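Local coordinates for protein alanine racemase, biosynthetic (Pseudomonas aeruginosa PAO1, PDB 6A2F) that is a two-subunit, pyridoxal-phosphate-bearing enzyme of the alanine racemase family, with a TIM-barrel-type N-terminal domain and a strand-rich C-terminal domain, at residues Leu138-His142 and Gly180-Phe186; Leu156-Cys162 and Gln174-Phe178; Val99-Ala103 and Arg130-Asp134. The contacts are given in a common frame with arbitrary orientation. Numbering follows the deposited sequence.

How the contacts relate
All three contacts lie in the alpha/beta barrel of the N-terminal domain, around strands 98-100, 118-123, 151-157 and 189-190. Contact 2 is the buried one, a strand and the loop after it against helix 169-179. Contacts 1 and 3 are only partly buried. Contact 1, farthest from the chain centre, ties helix 135-145 to a loop with an Arg-139 to Asp-183 salt bridge and an imidazole hydrogen bond. Contact 2 uses a glutamine amide and a water, while contact 3 is packing alone. Leu-156 of contact 2 touches Leu-138, Leu-181 and Phe-186 of contact 1, and Phe-133 of contact 3 stacks on Trp-141. Contacts 2 and 3 both touch the second subunit.

Contact 1 (Leu138-His142 and Gly180-Phe186); sequences LRAWH and GLLDLDF
A salt bridge and two well-formed hydrogen bonds join helix 135-145 of the alpha/beta barrel to the loop leading from the next helix, 169-179, into strand 189-190, at the periphery of the domain. Arg-139 NH2 lies 2.6 Å from Asp-183 OD2 and makes a weak hydrogen bond to Asp-183 OD1 at 2.9 Å, while Arg-139 NH1 donates to Gly-180 O at 3.2 Å. Asp-183 OD2 and Gly-180 O both sit at the guanidinium edge, near its plane. Arg-139 chi1 m, chi2 t and chi3 near 94° bring the guanidinium to the turn. His-142 NE2 donates to Asp-185 O at 2.8 Å; Asp-185 O also accepts from Arg-146. Segment 138-142 is regular helix (His-142 N to Leu-138 O 2.8 Å). The loop makes a type I turn from Leu-181 to Leu-184, closed by Leu-184 N to Leu-181 O at 3.0 Å. CA atoms of Arg-139 and Leu-181 are 7.9 Å apart, those of His-142 and Leu-184 8.0 Å. With chi1 t, His-142 packs Leu-184 over one ring face, Leu-184 CB making a CH-pi contact 4.1 Å from the centroid. The edge of the His-142 ring meets the face of the Phe-186 ring (T-shaped), centroids 5.3 Å apart and planes at 75°. Leu-138, with chi1 also t, packs beside them: its CD2 lies 4.1 Å from Leu-181 CD1 and 3.8 Å from Phe-186 CZ.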
ATOM      1  N   LEU A 138      19.084 -30.356  -6.601  1.00 16.00           N
ATOM      2  CA  LEU A 138      18.843 -30.515  -5.170  1.00 15.88           C
ATOM      3  C   LEU A 138      19.536 -31.759  -4.622  1.00 15.97           C
ATOM      4  O   LEU A 138      20.113 -31.718  -3.529  1.00 16.39           O
ATOM      5  CB  LEU A 138      17.347 -30.528  -4.840  1.00 15.71           C
ATOM      6  CG  LEU A 138      17.020 -30.158  -3.385  1.00 15.73           C
ATOM      7  CD1 LEU A 138      15.760 -29.316  -3.313  1.00 15.59           C
ATOM      8  CD2 LEU A 138      16.913 -31.378  -2.474  1.00 15.52           C
ATOM      9  N   ARG A 139      19.494 -32.851  -5.378  1.00 15.98           N
ATOM     10  CA  ARG A 139      20.199 -34.078  -4.991  1.00 15.82           C
ATOM     11  C   ARG A 139      21.699 -33.797  -4.896  1.00 15.57           C
ATOM     12  O   ARG A 139      22.346 -34.193  -3.927  1.00 15.50           O
ATOM     13  CB  ARG A 139      19.905 -35.227  -5.966  1.00 15.98           C
ATOM     14  CG  ARG A 139      18.419 -35.439  -6.228  1.00 16.41           C
ATOM     15  CD  ARG A 139      18.117 -36.682  -7.047  1.00 16.41           C
ATOM     16  NE  ARG A 139      17.831 -37.811  -6.172  1.00 16.68           N
ATOM     17  CZ  ARG A 139      16.613 -38.249  -5.876  1.00 16.91           C
ATOM     18  NH1 ARG A 139      15.537 -37.675  -6.395  1.00 17.13           N
ATOM     19  NH2 ARG A 139      16.475 -39.276  -5.060  1.00 17.31           N
ATOM     20  N   ALA A 140      22.230 -33.082  -5.888  1.00 15.27           N
ATOM     21  CA  ALA A 140      23.639 -32.688  -5.899  1.00 15.19           C
ATOM     22  C   ALA A 140      24.018 -31.871  -4.663  1.00 15.14           C
ATOM     23  O   ALA A 140      25.036 -32.141  -4.019  1.00 15.23           O
ATOM     24  CB  ALA A 140      23.966 -31.920  -7.170  1.00 15.19           C
ATOM     25  N   TRP A 141      23.187 -30.882  -4.329  1.00 14.92           N
ATOM     26  CA  TRP A 141      23.422 -30.043  -3.153  1.00 14.46           C
ATOM     27  C   TRP A 141      23.246 -30.809  -1.845  1.00 14.38           C
ATOM     28  O   TRP A 141      23.941 -30.528  -0.866  1.00 14.32           O
ATOM     29  CB  TRP A 141      22.568 -28.775  -3.195  1.00 14.22           C
ATOM     30  CG  TRP A 141      23.188 -27.738  -4.061  1.00 14.18           C
ATOM     31  CD1 TRP A 141      22.935 -27.515  -5.383  1.00 14.14           C
ATOM     32  CD2 TRP A 141      24.207 -26.805  -3.684  1.00 14.05           C
ATOM     33  NE1 TRP A 141      23.723 -26.492  -5.851  1.00 14.05           N
ATOM     34  CE2 TRP A 141      24.514 -26.039  -4.829  1.00 14.09           C
ATOM     35  CE3 TRP A 141      24.886 -26.540  -2.490  1.00 14.01           C
ATOM     36  CZ2 TRP A 141      25.472 -25.020  -4.816  1.00 14.16           C
ATOM     37  CZ3 TRP A 141      25.837 -25.527  -2.473  1.00 14.21           C
ATOM     38  CH2 TRP A 141      26.120 -24.780  -3.633  1.00 14.30           C
ATOM     39  N   HIS A 142      22.336 -31.783  -1.833  1.00 14.27           N
ATOM     40  CA  HIS A 142      22.187 -32.658  -0.674  1.00 14.34           C
ATOM     41  C   HIS A 142      23.490 -33.420  -0.417  1.00 14.55           C
ATOM     42  O   HIS A 142      23.970 -33.463   0.718  1.00 14.44           O
ATOM     43  CB  HIS A 142      21.014 -33.631  -0.833  1.00 14.05           C
ATOM     44  CG  HIS A 142      20.795 -34.500   0.367  1.00 14.05           C
ATOM     45  ND1 HIS A 142      21.472 -35.685   0.562  1.00 13.96           N
ATOM     46  CD2 HIS A 142      19.993 -34.342   1.447  1.00 14.04           C
ATOM     47  CE1 HIS A 142      21.087 -36.225   1.706  1.00 14.05           C
ATOM     48  NE2 HIS A 142      20.192 -35.429   2.264  1.00 14.03           N
ATOM     49  N   GLY A 180       9.195 -37.470  -4.503  1.00 21.88           N
ATOM     50  CA  GLY A 180      10.261 -38.149  -5.235  1.00 22.09           C
ATOM     51  C   GLY A 180      11.657 -37.887  -4.689  1.00 22.74           C
ATOM     52  O   GLY A 180      12.639 -38.425  -5.204  1.00 23.25           O
ATOM     53  N   LEU A 181      11.750 -37.058  -3.652  1.00 22.62           N
ATOM     54  CA  LEU A 181      13.034 -36.763  -3.024  1.00 22.86           C
ATOM     55  C   LEU A 181      13.157 -37.355  -1.621  1.00 22.83           C
ATOM     56  O   LEU A 181      14.212 -37.256  -0.994  1.00 22.73           O
ATOM     57  CB  LEU A 181      13.282 -35.251  -2.977  1.00 22.96           C
ATOM     58  CG  LEU A 181      13.503 -34.488  -4.285  1.00 22.85           C
ATOM     59  CD1 LEU A 181      13.467 -32.994  -4.008  1.00 22.77           C
ATOM     60  CD2 LEU A 181      14.810 -34.879  -4.961  1.00 22.48           C
ATOM     61  N   LEU A 182      12.090 -37.990  -1.142  1.00 22.96           N
ATOM     62  CA  LEU A 182      12.036 -38.448   0.246  1.00 23.08           C
ATOM     63  C   LEU A 182      12.804 -39.752   0.516  1.00 23.13           C
ATOM     64  O   LEU A 182      12.743 -40.311   1.614  1.00 23.26           O
ATOM     65  CB  LEU A 182      10.585 -38.506   0.751  1.00 23.45           C
ATOM     66  CG  LEU A 182       9.779 -37.187   0.745  1.00 23.40           C
ATOM     67  CD1 LEU A 182       8.529 -37.309   1.609  1.00 23.13           C
ATOM     68  CD2 LEU A 182      10.607 -35.985   1.190  1.00 23.20           C
ATOM     69  N   ASP A 183      13.544 -40.213  -0.491  1.00 22.62           N
ATOM     70  CA  ASP A 183      14.545 -41.262  -0.304  1.00 22.22           C
ATOM     71  C   ASP A 183      15.813 -40.683   0.339  1.00 21.85           C
ATOM     72  O   ASP A 183      16.608 -41.420   0.928  1.00 21.93           O
ATOM     73  CB  ASP A 183      14.887 -41.927  -1.638  1.00 22.20           C
ATOM     74  CG  ASP A 183      15.337 -40.927  -2.687  1.00 22.61           C
ATOM     75  OD1 ASP A 183      14.474 -40.220  -3.253  1.00 22.92           O
ATOM     76  OD2 ASP A 183      16.555 -40.848  -2.951  1.00 22.61           O
ATOM     77  N   LEU A 184      15.988 -39.364   0.219  1.00 20.97           N
ATOM     78  CA  LEU A 184      17.130 -38.653   0.799  1.00 20.21           C
ATOM     79  C   LEU A 184      16.926 -38.361   2.281  1.00 19.65           C
ATOM     80  O   LEU A 184      15.800 -38.141   2.731  1.00 19.62           O
ATOM     81  CB  LEU A 184      17.385 -37.334   0.062  1.00 20.00           C
ATOM     82  CG  LEU A 184      17.694 -37.345  -1.437  1.00 19.89           C
ATOM     83  CD1 LEU A 184      17.596 -35.929  -1.992  1.00 19.73           C
ATOM     84  CD2 LEU A 184      19.058 -37.955  -1.724  1.00 19.41           C
ATOM     85  N   ASP A 185      18.030 -38.340   3.023  1.00 19.25           N
ATOM     86  CA  ASP A 185      18.008 -38.087   4.460  1.00 18.98           C
ATOM     87  C   ASP A 185      17.761 -36.608   4.768  1.00 18.49           C
ATOM     88  O   ASP A 185      18.648 -35.762   4.604  1.00 18.27           O
ATOM     89  CB  ASP A 185      19.317 -38.563   5.103  1.00 19.49           C
ATOM     90  CG  ASP A 185      19.265 -38.578   6.632  1.00 20.00           C
ATOM     91  OD1 ASP A 185      18.388 -37.919   7.240  1.00 20.07           O
ATOM     92  OD2 ASP A 185      20.128 -39.255   7.231  1.00 20.54           O
ATOM     93  N   PHE A 186      16.543 -36.315   5.215  1.00 17.83           N
ATOM     94  CA  PHE A 186      16.143 -34.974   5.620  1.00 17.08           C
ATOM     95  C   PHE A 186      15.690 -34.979   7.076  1.00 16.85           C
ATOM     96  O   PHE A 186      14.974 -35.883   7.510  1.00 16.43           O
ATOM     97  CB  PHE A 186      14.994 -34.470   4.741  1.00 16.79           C
ATOM     98  CG  PHE A 186      15.418 -33.998   3.380  1.00 16.57           C
ATOM     99  CD1 PHE A 186      16.283 -32.917   3.236  1.00 16.42           C
ATOM    100  CD2 PHE A 186      14.924 -34.615   2.234  1.00 16.47           C
ATOM    101  CE1 PHE A 186      16.662 -32.469   1.976  1.00 16.36           C
ATOM    102  CE2 PHE A 186      15.299 -34.171   0.972  1.00 16.35           C
ATOM    103  CZ  PHE A 186      16.166 -33.094   0.842  1.00 16.25           C
TER

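Contact 2 (Leu156-Cys162 and Gln174-Phe178); sequences LISHFAC and QLESF
This is an internal contact of the beta-alpha-beta unit of strand 151-157, helix 169-179 and strand 189-190: residues 156-162, on strand 151-157 and the chain that follows it, pack on the helix. The segments run in opposite senses, with CA of Ser-158 7.2 Å from CA of Phe-178 and CA of Phe-160 6.8 Å from CA of Gln-174. Segment 174-178 is regular helix, Phe-178 N bonding to Gln-174 O at 3.1 Å, while residues 156-160 stay extended. The polar contacts all pass through the Gln-174 side chain (chi1 m, chi2 t), whose amide bridges two backbone groups of the loop. Ala-161 N donates to Gln-174 OE1 at 2.9 Å, and Gln-174 NE2 makes a weak hydrogen bond to His-159 O at 2.8 Å and another with Ser-126 OG. A water extends the pattern, accepting from Cys-162 N at 2.8 Å and donating to Gln-174 OE1 at 2.7 Å. Phe-160 CD1, at its ring edge, lies 3.7 Å from Gln-174 OE1. In the apolar part, the CA-to-CB bond of Phe-178 points sideways, but chi1 t brings its ring up to the strand. Leu-156 CD2 sits over one face, 3.7 Å from the Phe-178 ring centroid and 15° off the normal, a CH-pi contact; Ser-158 CB meets the ring edge, 3.7 Å from Phe-178 CD2. Ser-158 OG bonds to Leu-124 O, and His-159 NE2 to Tyr-254 OH of the second subunit, a residue of a D-lysine pocket. Strand 151-157 lies between strands 118-123 and 189-190, with helix 169-179 packed against it.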
ATOM      1  N   LEU A 156      14.100 -30.115   3.716  1.00 10.91           N
ATOM      2  CA  LEU A 156      13.494 -29.913   2.403  1.00 10.91           C
ATOM      3  C   LEU A 156      12.271 -28.999   2.481  1.00 11.03           C
ATOM      4  O   LEU A 156      11.409 -29.168   3.351  1.00 11.11           O
ATOM      5  CB  LEU A 156      13.128 -31.254   1.755  1.00 10.74           C
ATOM      6  CG  LEU A 156      12.486 -31.222   0.359  1.00 10.65           C
ATOM      7  CD1 LEU A 156      13.478 -30.778  -0.706  1.00 10.53           C
ATOM      8  CD2 LEU A 156      11.875 -32.569  -0.001  1.00 10.61           C
ATOM      9  N   ILE A 157      12.208 -28.037   1.562  1.00 11.08           N
ATOM     10  CA  ILE A 157      11.083 -27.103   1.481  1.00 11.19           C
ATOM     11  C   ILE A 157      10.655 -26.861   0.023  1.00 11.44           C
ATOM     12  O   ILE A 157      11.494 -26.763  -0.880  1.00 11.40           O
ATOM     13  CB  ILE A 157      11.363 -25.771   2.245  1.00 11.04           C
ATOM     14  CG1 ILE A 157      10.083 -24.931   2.381  1.00 10.92           C
ATOM     15  CG2 ILE A 157      12.495 -24.974   1.598  1.00 10.94           C
ATOM     16  CD1 ILE A 157      10.226 -23.684   3.230  1.00 10.80           C
ATOM     17  N   SER A 158       9.342 -26.806  -0.193  1.00 11.63           N
ATOM     18  CA  SER A 158       8.767 -26.399  -1.467  1.00 11.88           C
ATOM     19  C   SER A 158       7.431 -25.713  -1.212  1.00 12.13           C
ATOM     20  O   SER A 158       6.913 -25.747  -0.092  1.00 12.29           O
ATOM     21  CB  SER A 158       8.599 -27.594  -2.406  1.00 11.90           C
ATOM     22  OG  SER A 158       8.591 -27.174  -3.757  1.00 11.93           O
ATOM     23  N   HIS A 159       6.873 -25.097  -2.247  1.00 12.40           N
ATOM     24  CA  HIS A 159       5.699 -24.247  -2.094  1.00 12.79           C
ATOM     25  C   HIS A 159       4.741 -24.423  -3.279  1.00 12.96           C
ATOM     26  O   HIS A 159       5.174 -24.405  -4.433  1.00 12.91           O
ATOM     27  CB  HIS A 159       6.147 -22.784  -1.957  1.00 12.94           C
ATOM     28  CG  HIS A 159       5.049 -21.836  -1.587  1.00 13.13           C
ATOM     29  ND1 HIS A 159       4.540 -21.743  -0.309  1.00 13.24           N
ATOM     30  CD2 HIS A 159       4.376 -20.921  -2.326  1.00 13.12           C
ATOM     31  CE1 HIS A 159       3.595 -20.820  -0.278  1.00 13.31           C
ATOM     32  NE2 HIS A 159       3.476 -20.306  -1.490  1.00 13.28           N
ATOM     33  N   PHE A 160       3.451 -24.600  -2.979  1.00 13.17           N
ATOM     34  CA  PHE A 160       2.406 -24.815  -3.993  1.00 13.51           C
ATOM     35  C   PHE A 160       2.068 -23.542  -4.754  1.00 13.76           C
ATOM     36  O   PHE A 160       2.162 -22.448  -4.202  1.00 13.95           O
ATOM     37  CB  PHE A 160       1.115 -25.317  -3.343  1.00 13.46           C
ATOM     38  CG  PHE A 160       1.151 -26.758  -2.915  1.00 13.50           C
ATOM     39  CD1 PHE A 160       1.313 -27.779  -3.848  1.00 13.42           C
ATOM     40  CD2 PHE A 160       0.975 -27.098  -1.576  1.00 13.47           C
ATOM     41  CE1 PHE A 160       1.321 -29.108  -3.452  1.00 13.39           C
ATOM     42  CE2 PHE A 160       0.979 -28.426  -1.174  1.00 13.45           C
ATOM     43  CZ  PHE A 160       1.153 -29.432  -2.112  1.00 13.47           C
ATOM     44  N   ALA A 161       1.646 -23.690  -6.007  1.00 14.08           N
ATOM     45  CA  ALA A 161       1.214 -22.545  -6.824  1.00 14.44           C
ATOM     46  C   ALA A 161      -0.310 -22.367  -6.879  1.00 14.68           C
ATOM     47  O   ALA A 161      -0.803 -21.269  -7.148  1.00 14.43           O
ATOM     48  CB  ALA A 161       1.785 -22.650  -8.235  1.00 14.20           C
ATOM     49  N   CYS A 162      -1.048 -23.449  -6.639  1.00 15.20           N
ATOM     50  CA  CYS A 162      -2.494 -23.452  -6.861  1.00 16.04           C
ATOM     51  C   CYS A 162      -3.270 -24.219  -5.792  1.00 16.71           C
ATOM     52  O   CYS A 162      -4.404 -24.650  -6.035  1.00 16.68           O
ATOM     53  CB  CYS A 162      -2.833 -24.040  -8.236  1.00 15.90           C
ATOM     54  SG  CYS A 162      -1.926 -23.359  -9.639  1.00 15.99           S
ATOM     55  N   GLN A 174       3.260 -31.160  -8.136  1.00 24.49           N
ATOM     56  CA  GLN A 174       4.173 -30.563  -7.157  1.00 23.42           C
ATOM     57  C   GLN A 174       4.413 -31.500  -5.981  1.00 23.07           C
ATOM     58  O   GLN A 174       5.530 -31.597  -5.471  1.00 22.59           O
ATOM     59  CB  GLN A 174       3.641 -29.212  -6.665  1.00 22.88           C
ATOM     60  CG  GLN A 174       3.786 -28.085  -7.674  1.00 22.62           C
ATOM     61  CD  GLN A 174       3.487 -26.724  -7.082  1.00 22.63           C
ATOM     62  OE1 GLN A 174       2.346 -26.263  -7.094  1.00 22.61           O
ATOM     63  NE2 GLN A 174       4.521 -26.065  -6.570  1.00 22.42           N
ATOM     64  N   LEU A 175       3.354 -32.195  -5.575  1.00 23.28           N
ATOM     65  CA  LEU A 175       3.399 -33.144  -4.468  1.00 23.54           C
ATOM     66  C   LEU A 175       4.247 -34.365  -4.841  1.00 23.87           C
ATOM     67  O   LEU A 175       5.058 -34.835  -4.036  1.00 23.72           O
ATOM     68  CB  LEU A 175       1.967 -33.539  -4.076  1.00 23.59           C
ATOM     69  CG  LEU A 175       1.562 -34.186  -2.740  1.00 23.86           C
ATOM     70  CD1 LEU A 175       0.950 -35.561  -2.958  1.00 24.27           C
ATOM     71  CD2 LEU A 175       2.666 -34.233  -1.686  1.00 23.79           C
ATOM     72  N   GLU A 176       4.070 -34.850  -6.072  1.00 23.93           N
ATOM     73  CA  GLU A 176       4.846 -35.978  -6.591  1.00 23.94           C
ATOM     74  C   GLU A 176       6.325 -35.639  -6.725  1.00 23.50           C
ATOM     75  O   GLU A 176       7.182 -36.476  -6.431  1.00 23.69           O
ATOM     76  CB  GLU A 176       4.282 -36.463  -7.932  1.00 24.51           C
ATOM     77  CG  GLU A 176       3.091 -37.402  -7.797  1.00 25.45           C
ATOM     78  CD  GLU A 176       2.351 -37.621  -9.108  1.00 26.45           C
ATOM     79  OE1 GLU A 176       2.964 -37.464 -10.192  1.00 27.10           O
ATOM     80  OE2 GLU A 176       1.147 -37.955  -9.054  1.00 26.53           O
ATOM     81  N   SER A 177       6.612 -34.414  -7.164  1.00 22.54           N
ATOM     82  CA  SER A 177       7.981 -33.911  -7.247  1.00 22.07           C
ATOM     83  C   SER A 177       8.650 -33.916  -5.869  1.00 21.79           C
ATOM     84  O   SER A 177       9.765 -34.417  -5.718  1.00 21.60           O
ATOM     85  CB  SER A 177       7.995 -32.501  -7.841  1.00 22.06           C
ATOM     86  OG  SER A 177       9.293 -31.932  -7.781  1.00 22.38           O
ATOM     87  N   PHE A 178       7.949 -33.364  -4.879  1.00 21.56           N
ATOM     88  CA  PHE A 178       8.399 -33.325  -3.490  1.00 21.39           C
ATOM     89  C   PHE A 178       8.658 -34.734  -2.957  1.00 21.61           C
ATOM     90  O   PHE A 178       9.742 -35.008  -2.440  1.00 21.82           O
ATOM     91  CB  PHE A 178       7.359 -32.596  -2.622  1.00 21.20           C
ATOM     92  CG  PHE A 178       7.839 -32.251  -1.232  1.00 21.06           C
ATOM     93  CD1 PHE A 178       7.810 -33.197  -0.207  1.00 20.93           C
ATOM     94  CD2 PHE A 178       8.297 -30.969  -0.941  1.00 20.92           C
ATOM     95  CE1 PHE A 178       8.246 -32.878   1.072  1.00 20.72           C
ATOM     96  CE2 PHE A 178       8.730 -30.642   0.337  1.00 20.92           C
ATOM     97  CZ  PHE A 178       8.702 -31.597   1.345  1.00 20.98           C
TER
HETATM   98  O   HOH W   1      -0.223 -26.134  -6.351  1.00 15.42           O

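Contact 3 (Val99-Ala103 and Arg130-Asp134); sequences VIQGA and RLGFD
Phe-133 lays one face of its ring over the backbone at Gln-101 C, just where strand 98-100 ends and the chain turns into helix 103-112. Its chi1 is m, which carries the ring from a sideways CA-to-CB bond to the neighbouring segment. Phe-133 CE2 comes 3.4 Å from Ile-100 O, Phe-133 CE1 lies 3.5 Å from Gly-102 C and 3.6 Å from Ala-103 N, and Phe-133 CZ meets Ile-100 CG2 at 3.7 Å. The segments cross closely: CA of Gln-101 is 4.2 Å from CA of Gly-132, and Gln-101 O is 3.1 Å from Gly-132 C. Their touching parts run 69° apart. Gly-132, at phi 110° and psi 160°, has a conformation in which a CB would jam against the carbonyl O of Leu-131. Leu-131 CD1 packs 3.6 Å from Gln-101 CD. Gly-102 and Asp-134 each occupy the N-cap position of a helix, and Asp-134 OD1, with chi1 p, accepts from Ala-137 N. These are loops at the C-terminal end of the barrel strands, the pocket side: Arg-130 touches D-lysine and bonds to Ser-301 OG of the second subunit, and Leu-131 packs on Met-304 of that subunit. Ile-100 and Phe-133 both hydrogen-bond to the backbone of Lys-123, in the strand beside them. No hydrogen bond crosses the contact, since Gln-101 O and Phe-133 N, 3.3 Å apart, meet at a poor angle; the fit therefore rests on shape, an aromatic ring and a glycine set closely against peptide groups.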
ATOM      1  N   VAL A  99      17.723 -20.799   4.116  1.00 11.53           N
ATOM      2  CA  VAL A  99      17.232 -21.435   2.907  1.00 11.58           C
ATOM      3  C   VAL A  99      18.288 -21.290   1.808  1.00 11.78           C
ATOM      4  O   VAL A  99      18.911 -20.230   1.667  1.00 11.74           O
ATOM      5  CB  VAL A  99      15.868 -20.844   2.463  1.00 11.44           C
ATOM      6  CG1 VAL A  99      15.630 -21.037   0.975  1.00 11.25           C
ATOM      7  CG2 VAL A  99      14.729 -21.472   3.254  1.00 11.25           C
ATOM      8  N   ILE A 100      18.504 -22.373   1.060  1.00 12.02           N
ATOM      9  CA  ILE A 100      19.288 -22.331  -0.177  1.00 12.25           C
ATOM     10  C   ILE A 100      18.405 -22.727  -1.373  1.00 12.46           C
ATOM     11  O   ILE A 100      17.864 -23.831  -1.412  1.00 12.20           O
ATOM     12  CB  ILE A 100      20.561 -23.207  -0.094  1.00 12.13           C
ATOM     13  CG1 ILE A 100      21.494 -22.687   1.005  1.00 12.03           C
ATOM     14  CG2 ILE A 100      21.281 -23.227  -1.436  1.00 12.11           C
ATOM     15  CD1 ILE A 100      22.630 -23.623   1.361  1.00 11.97           C
ATOM     16  N   GLN A 101      18.274 -21.804  -2.330  1.00 13.03           N
ATOM     17  CA  GLN A 101      17.363 -21.928  -3.480  1.00 13.49           C
ATOM     18  C   GLN A 101      18.083 -22.040  -4.807  1.00 13.81           C
ATOM     19  O   GLN A 101      17.517 -22.545  -5.772  1.00 13.91           O
ATOM     20  CB  GLN A 101      16.497 -20.682  -3.613  1.00 13.61           C
ATOM     21  CG  GLN A 101      15.658 -20.344  -2.411  1.00 13.87           C
ATOM     22  CD  GLN A 101      15.252 -18.887  -2.386  1.00 14.02           C
ATOM     23  OE1 GLN A 101      15.893 -18.030  -3.002  1.00 13.91           O
ATOM     24  NE2 GLN A 101      14.186 -18.595  -1.660  1.00 14.16           N
ATOM     25  N   GLY A 102      19.301 -21.510  -4.872  1.00 14.13           N
ATOM     26  CA  GLY A 102      20.025 -21.394  -6.131  1.00 14.47           C
ATOM     27  C   GLY A 102      21.506 -21.645  -5.968  1.00 14.82           C
ATOM     28  O   GLY A 102      22.021 -21.666  -4.848  1.00 14.79           O
ATOM     29  N   ALA A 103      22.185 -21.844  -7.097  1.00 15.22           N
ATOM     30  CA  ALA A 103      23.618 -22.130  -7.107  1.00 15.52           C
ATOM     31  C   ALA A 103      24.410 -20.966  -6.498  1.00 15.72           C
ATOM     32  O   ALA A 103      25.287 -21.179  -5.651  1.00 15.61           O
ATOM     33  CB  ALA A 103      24.092 -22.440  -8.523  1.00 15.28           C
ATOM     34  N   ARG A 130       9.826 -20.029  -9.828  1.00 22.46           N
ATOM     35  CA  ARG A 130      10.539 -18.793  -9.522  1.00 22.11           C
ATOM     36  C   ARG A 130      11.796 -19.082  -8.703  1.00 21.47           C
ATOM     37  O   ARG A 130      12.916 -18.867  -9.181  1.00 21.70           O
ATOM     38  CB  ARG A 130       9.633 -17.766  -8.836  1.00 22.55           C
ATOM     39  CG  ARG A 130       8.607 -17.130  -9.770  1.00 22.98           C
ATOM     40  CD  ARG A 130       7.848 -15.994  -9.099  1.00 23.02           C
ATOM     41  NE  ARG A 130       7.367 -16.368  -7.771  1.00 23.31           N
ATOM     42  CZ  ARG A 130       6.699 -15.566  -6.946  1.00 23.42           C
ATOM     43  NH1 ARG A 130       6.321 -16.026  -5.759  1.00 23.31           N
ATOM     44  NH2 ARG A 130       6.411 -14.313  -7.299  1.00 23.09           N
ATOM     45  N   LEU A 131      11.605 -19.591  -7.488  1.00 20.27           N
ATOM     46  CA  LEU A 131      12.718 -19.943  -6.607  1.00 19.34           C
ATOM     47  C   LEU A 131      12.868 -21.454  -6.481  1.00 18.76           C
ATOM     48  O   LEU A 131      11.893 -22.189  -6.629  1.00 19.01           O
ATOM     49  CB  LEU A 131      12.514 -19.327  -5.223  1.00 19.16           C
ATOM     50  CG  LEU A 131      12.453 -17.802  -5.093  1.00 19.03           C
ATOM     51  CD1 LEU A 131      12.158 -17.455  -3.651  1.00 18.92           C
ATOM     52  CD2 LEU A 131      13.739 -17.123  -5.546  1.00 18.85           C
ATOM     53  N   GLY A 132      14.087 -21.913  -6.211  1.00 18.29           N
ATOM     54  CA  GLY A 132      14.335 -23.336  -5.949  1.00 17.65           C
ATOM     55  C   GLY A 132      15.107 -24.087  -7.024  1.00 17.14           C
ATOM     56  O   GLY A 132      15.173 -23.648  -8.172  1.00 16.88           O
ATOM     57  N   PHE A 133      15.696 -25.219  -6.634  1.00 16.72           N
ATOM     58  CA  PHE A 133      16.424 -26.110  -7.543  1.00 16.54           C
ATOM     59  C   PHE A 133      15.472 -27.062  -8.274  1.00 16.61           C
ATOM     60  O   PHE A 133      14.372 -27.340  -7.791  1.00 16.54           O
ATOM     61  CB  PHE A 133      17.418 -26.976  -6.759  1.00 16.27           C
ATOM     62  CG  PHE A 133      18.506 -26.207  -6.058  1.00 16.22           C
ATOM     63  CD1 PHE A 133      19.570 -25.663  -6.775  1.00 16.01           C
ATOM     64  CD2 PHE A 133      18.487 -26.063  -4.673  1.00 16.07           C
ATOM     65  CE1 PHE A 133      20.581 -24.973  -6.127  1.00 15.99           C
ATOM     66  CE2 PHE A 133      19.498 -25.372  -4.017  1.00 16.01           C
ATOM     67  CZ  PHE A 133      20.545 -24.826  -4.747  1.00 16.14           C
ATOM     68  N   ASP A 134      15.908 -27.574  -9.427  1.00 16.84           N
ATOM     69  CA  ASP A 134      15.279 -28.758 -10.029  1.00 17.14           C
ATOM     70  C   ASP A 134      15.677 -30.005  -9.212  1.00 16.71           C
ATOM     71  O   ASP A 134      16.620 -29.942  -8.417  1.00 16.62           O
ATOM     72  CB  ASP A 134      15.627 -28.903 -11.529  1.00 17.79           C
ATOM     73  CG  ASP A 134      17.134 -29.024 -11.796  1.00 18.58           C
ATOM     74  OD1 ASP A 134      17.821 -29.870 -11.171  1.00 18.89           O
ATOM     75  OD2 ASP A 134      17.633 -28.276 -12.664  1.00 19.05           O
TER